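Local coordinates for penicillin-binding protein 2 (Pbp2) (Helicobacter pylori, PDB 5LP5) that probably cross-links peptidoglycan as a penicillin-binding transpeptidase of the cell inner membrane and forms a cell wall synthesis complex with MreC, at residues 325-328 against 329-333; 367-370 against 371-375. All blocks are in the same frame, centred on the assembly; numbering follows the deposited sequence.

Both contacts are local and lie in the transpeptidase domain, interaction 1 closing before interaction 2 opens along the chain, their centres about 12 Å apart. Interaction 1 is a surface turn between helix 314-324 and strand 333-334, held largely by threonine hydroxyls and backbone polar groups. Interaction 2 spans the buried approach to helix 369-377 and its first turns, where helical hydrogen bonds are accompanied by aromatic packing. The two meet mainly at Phe374, which touches Leu325, Ile327 and Ile333; CD1 of Ile333 lies 3.5 Å from CE2 of Phe374. Interaction 1 thus keeps its polar side at the surface and turns aliphatic side chains against interaction 2, where Asp368 also forms a salt bridge with Lys314 of helix 314-324.

Interaction 1 (325-328 against 329-333); sequences LHIT and ENTTI
Thr328 and Thr331 are the first and last residues of a type I beta turn, which reverses the loop between helix 314-324 and strand 333-334. The backbone bond of the turn runs from Thr331 N to Thr328 O (3.0 Å).

Side-chain hydroxyls supplement it. Thr331 OG1 accepts a nearly straight bond from Thr328 N, at 2.8 Å and 167°, so the two ends are tied in both directions. Its chi1 of -53° sets OG1 beside its own backbone N, on the side from which it reaches back to Thr328. Thr328 OG1 sits between its backbone N and carbonyl carbon (chi1 66°), where it can receive a weak bond from Asn330 N (3.3 Å) and make another weak one to Thr331 OG1. Threonine suits both ends, since its short hydroxyl stays close to the main chain. Beyond the turn, Thr332 OG1 donates to Asn330 O (2.8 Å).

Charge and apolar packing place the turn in the fold. Glu329, its chain bent at chi2, directs OE1 into a salt bridge with Lys480, while Ile327 packs on Phe321 and Leu322 of helix 314-324. Ile327 and Thr331 cross at about a right angle: CB of Ile327 lies 3.6 Å from Thr331 OG1, and Ile327 CG2 meets Thr331 CG2 at 4.1 Å.

Interaction 2 (367-370 against 371-375); sequences VDVY and FYKFG
Tyr370 packs between Phe371 and Phe374 in an aromatic cluster on the first turns of helix 369-377, where broad flat rings suit the buried space between helices. Its edge points at the face of Phe371 in a T-shaped pair, centroids 5.2 Å apart and planes at 81°, with Tyr370 CD2 over the ring centre. CG anti to the backbone N (chi1 175°) carries the Tyr370 ring outward from the helix; Phe374 CD2 lies over the centre of one face, the planes inclined obliquely at 55°.

The bond from Phe374 N to Tyr370 O (3.3 Å) sets these two one turn apart; Lys373 N to Val369 O (2.8 Å) continues the helical pattern. Asp368 O accepts from Tyr372 N at 3.0 Å, more weakly from Phe371 N, and lies above one face of the Tyr372 ring, offset toward its rim. Val369 CG1 touches Lys373 CE at 4.0 Å; the lysine amine bonds to Pro334 O.

Farther out, Asp368, probably the last residue of an SxN-type motif (here SxD), forms a salt bridge through OD1 with Lys314, probably the SxxK lysine, beside the presumed active site. Phe371 rests on Val317 of helix 314-324 and Ala362 of helix 359-364, while Tyr370 and Phe374 meet Ile333 of strand 333-334.

Interaction 1 (325-328 against 329-333)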
loop_
_atom_site.group_PDB
_atom_site.type_symbol
_atom_site.label_atom_id
_atom_site.label_comp_id
_atom_site.label_asym_id
_atom_site.label_seq_id
_atom_site.Cartn_x
_atom_site.Cartn_y
_atom_site.Cartn_z
ATOM N N LEU A 325 -48.946 -26.043 21.695
ATOM C CA LEU A 325 -49.634 -26.974 22.580
ATOM C C LEU A 325 -50.489 -26.198 23.590
ATOM O O LEU A 325 -50.542 -24.966 23.545
ATOM C CB LEU A 325 -48.609 -27.868 23.286
ATOM C CG LEU A 325 -47.634 -28.655 22.394
ATOM C CD1 LEU A 325 -46.712 -29.530 23.227
ATOM C CD2 LEU A 325 -48.362 -29.512 21.364
ATOM N N HIS A 326 -51.172 -26.925 24.476
ATOM C CA HIS A 326 -51.904 -26.332 25.605
ATOM C C HIS A 326 -51.141 -26.542 26.910
ATOM O O HIS A 326 -51.562 -27.331 27.767
ATOM C CB HIS A 326 -53.288 -26.969 25.748
ATOM C CG HIS A 326 -54.185 -26.738 24.577
ATOM N ND1 HIS A 326 -54.147 -27.521 23.442
ATOM C CD2 HIS A 326 -55.164 -25.827 24.377
ATOM C CE1 HIS A 326 -55.064 -27.096 22.591
ATOM N NE2 HIS A 326 -55.693 -26.069 23.134
ATOM N N ILE A 327 -50.022 -25.832 27.050
ATOM C CA ILE A 327 -49.110 -25.990 28.193
ATOM C C ILE A 327 -48.411 -24.669 28.543
ATOM O O ILE A 327 -48.613 -23.656 27.870
ATOM C CB ILE A 327 -48.064 -27.110 27.945
ATOM C CG1 ILE A 327 -47.361 -26.939 26.587
ATOM C CG2 ILE A 327 -48.725 -28.482 28.034
ATOM C CD1 ILE A 327 -45.969 -26.370 26.682
ATOM N N THR A 328 -47.623 -24.675 29.617
ATOM C CA THR A 328 -46.878 -23.486 30.049
ATOM C C THR A 328 -45.464 -23.824 30.530
ATOM O O THR A 328 -45.073 -24.995 30.678
ATOM C CB THR A 328 -47.569 -22.728 31.202
ATOM O OG1 THR A 328 -47.571 -23.549 32.378
ATOM C CG2 THR A 328 -48.988 -22.337 30.830
ATOM N N GLU A 329 -44.706 -22.760 30.770
ATOM C CA GLU A 329 -43.347 -22.855 31.282
ATOM C C GLU A 329 -43.286 -23.653 32.572
ATOM O O GLU A 329 -42.270 -24.271 32.856
ATOM C CB GLU A 329 -42.711 -21.456 31.450
ATOM C CG GLU A 329 -43.474 -20.434 32.289
ATOM C CD GLU A 329 -44.436 -19.574 31.478
ATOM O OE1 GLU A 329 -44.980 -20.053 30.457
ATOM O OE2 GLU A 329 -44.675 -18.425 31.877
ATOM N N ASN A 330 -44.385 -23.675 33.320
ATOM C CA ASN A 330 -44.437 -24.354 34.621
ATOM C C ASN A 330 -44.982 -25.774 34.567
ATOM O O ASN A 330 -44.942 -26.489 35.570
ATOM C CB ASN A 330 -45.298 -23.554 35.578
ATOM C CG ASN A 330 -44.919 -22.106 35.604
ATOM O OD1 ASN A 330 -43.815 -21.766 36.005
ATOM N ND2 ASN A 330 -45.825 -21.244 35.170
ATOM N N THR A 331 -45.503 -26.177 33.413
ATOM C CA THR A 331 -45.934 -27.549 33.227
ATOM C C THR A 331 -44.790 -28.479 33.582
ATOM O O THR A 331 -43.736 -28.492 32.929
ATOM C CB THR A 331 -46.369 -27.789 31.789
ATOM O OG1 THR A 331 -47.343 -26.791 31.429
ATOM C CG2 THR A 331 -46.933 -29.197 31.628
ATOM N N THR A 332 -44.996 -29.229 34.653
ATOM C CA THR A 332 -43.980 -30.116 35.184
ATOM C C THR A 332 -44.378 -31.544 34.828
ATOM O O THR A 332 -45.552 -31.912 34.934
ATOM C CB THR A 332 -43.871 -29.968 36.718
ATOM O OG1 THR A 332 -43.849 -28.580 37.076
ATOM C CG2 THR A 332 -42.614 -30.651 37.248
ATOM N N ILE A 333 -43.409 -32.342 34.388
ATOM C CA ILE A 333 -43.653 -33.757 34.081
ATOM C C ILE A 333 -42.485 -34.619 34.563
ATOM O O ILE A 333 -41.378 -34.118 34.737
ATOM C CB ILE A 333 -43.884 -33.987 32.571
ATOM C CG1 ILE A 333 -42.609 -33.659 31.766
ATOM C CG2 ILE A 333 -45.068 -33.156 32.085
ATOM C CD1 ILE A 333 -42.706 -33.944 30.276
#

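Interaction 2 (367-370 against 371-375)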
loop_
_atom_site.group_PDB
_atom_site.type_symbol
_atom_site.label_atom_id
_atom_site.label_comp_id
_atom_site.label_asym_id
_atom_site.label_seq_id
_atom_site.Cartn_x
_atom_site.Cartn_y
_atom_site.Cartn_z
ATOM N N VAL A 367 -31.830 -31.100 29.865
ATOM C CA VAL A 367 -32.592 -32.349 29.980
ATOM C C VAL A 367 -33.208 -32.736 28.637
ATOM O O VAL A 367 -33.765 -31.892 27.933
ATOM C CB VAL A 367 -33.726 -32.247 31.019
ATOM C CG1 VAL A 367 -34.548 -33.523 31.063
ATOM C CG2 VAL A 367 -33.165 -31.967 32.390
ATOM N N ASP A 368 -33.121 -34.024 28.307
ATOM C CA ASP A 368 -33.527 -34.518 27.000
ATOM C C ASP A 368 -34.993 -34.962 26.982
ATOM O O ASP A 368 -35.709 -34.685 26.013
ATOM C CB ASP A 368 -32.603 -35.662 26.563
ATOM C CG ASP A 368 -31.186 -35.181 26.180
ATOM O OD1 ASP A 368 -31.008 -34.016 25.781
ATOM O OD2 ASP A 368 -30.231 -35.968 26.260
ATOM N N VAL A 369 -35.444 -35.632 28.043
ATOM C CA VAL A 369 -36.767 -36.287 28.022
ATOM C C VAL A 369 -37.956 -35.326 27.959
ATOM O O VAL A 369 -38.963 -35.642 27.326
ATOM C CB VAL A 369 -36.945 -37.282 29.196
ATOM C CG1 VAL A 369 -38.386 -37.774 29.290
ATOM C CG2 VAL A 369 -36.014 -38.472 29.014
ATOM N N TYR A 370 -37.848 -34.165 28.603
ATOM C CA TYR A 370 -38.914 -33.166 28.527
ATOM C C TYR A 370 -39.277 -32.905 27.062
ATOM O O TYR A 370 -40.456 -32.809 26.709
ATOM C CB TYR A 370 -38.477 -31.867 29.208
ATOM C CG TYR A 370 -39.464 -30.716 29.093
ATOM C CD1 TYR A 370 -40.479 -30.542 30.031
ATOM C CD2 TYR A 370 -39.378 -29.800 28.050
ATOM C CE1 TYR A 370 -41.365 -29.474 29.947
ATOM C CE2 TYR A 370 -40.257 -28.728 27.948
ATOM C CZ TYR A 370 -41.250 -28.562 28.899
ATOM O OH TYR A 370 -42.136 -27.500 28.805
ATOM N N PHE A 371 -38.241 -32.812 26.224
ATOM C CA PHE A 371 -38.382 -32.508 24.798
ATOM C C PHE A 371 -38.767 -33.745 24.020
ATOM O O PHE A 371 -39.519 -33.655 23.059
ATOM C CB PHE A 371 -37.093 -31.879 24.237
ATOM C CG PHE A 371 -36.717 -30.588 24.919
ATOM C CD1 PHE A 371 -37.346 -29.397 24.578
ATOM C CD2 PHE A 371 -35.765 -30.569 25.920
ATOM C CE1 PHE A 371 -37.024 -28.216 25.212
ATOM C CE2 PHE A 371 -35.446 -29.392 26.555
ATOM C CZ PHE A 371 -36.078 -28.215 26.207
ATOM N N TYR A 372 -38.268 -34.902 24.428
ATOM C CA TYR A 372 -38.744 -36.158 23.851
ATOM C C TYR A 372 -40.269 -36.294 24.003
ATOM O O TYR A 372 -40.979 -36.620 23.050
ATOM C CB TYR A 372 -38.056 -37.373 24.496
ATOM C CG TYR A 372 -36.589 -37.586 24.137
ATOM C CD1 TYR A 372 -36.103 -37.311 22.856
ATOM C CD2 TYR A 372 -35.696 -38.104 25.076
ATOM C CE1 TYR A 372 -34.770 -37.514 22.537
ATOM C CE2 TYR A 372 -34.365 -38.315 24.761
ATOM C CZ TYR A 372 -33.909 -38.020 23.491
ATOM O OH TYR A 372 -32.587 -38.221 23.182
ATOM N N LYS A 373 -40.769 -36.034 25.206
ATOM C CA LYS A 373 -42.183 -36.254 25.516
ATOM C C LYS A 373 -43.115 -35.317 24.756
ATOM O O LYS A 373 -44.058 -35.780 24.111
ATOM C CB LYS A 373 -42.437 -36.147 27.021
ATOM C CG LYS A 373 -42.196 -37.460 27.742
ATOM C CD LYS A 373 -42.555 -37.333 29.208
ATOM C CE LYS A 373 -42.268 -38.606 29.985
ATOM N NZ LYS A 373 -42.582 -38.455 31.435
ATOM N N PHE A 374 -42.867 -34.011 24.832
ATOM C CA PHE A 374 -43.727 -33.053 24.127
ATOM C C PHE A 374 -43.502 -33.125 22.614
ATOM O O PHE A 374 -44.366 -32.714 21.832
ATOM C CB PHE A 374 -43.535 -31.624 24.653
ATOM C CG PHE A 374 -44.142 -31.397 26.017
ATOM C CD1 PHE A 374 -45.513 -31.204 26.172
ATOM C CD2 PHE A 374 -43.338 -31.383 27.159
ATOM C CE1 PHE A 374 -46.067 -31.007 27.439
ATOM C CE2 PHE A 374 -43.884 -31.174 28.423
ATOM C CZ PHE A 374 -45.251 -30.985 28.566
ATOM N N GLY A 375 -42.347 -33.663 22.218
ATOM C CA GLY A 375 -42.018 -33.881 20.811
ATOM C C GLY A 375 -42.940 -34.900 20.169
ATOM O O GLY A 375 -43.209 -34.833 18.965
#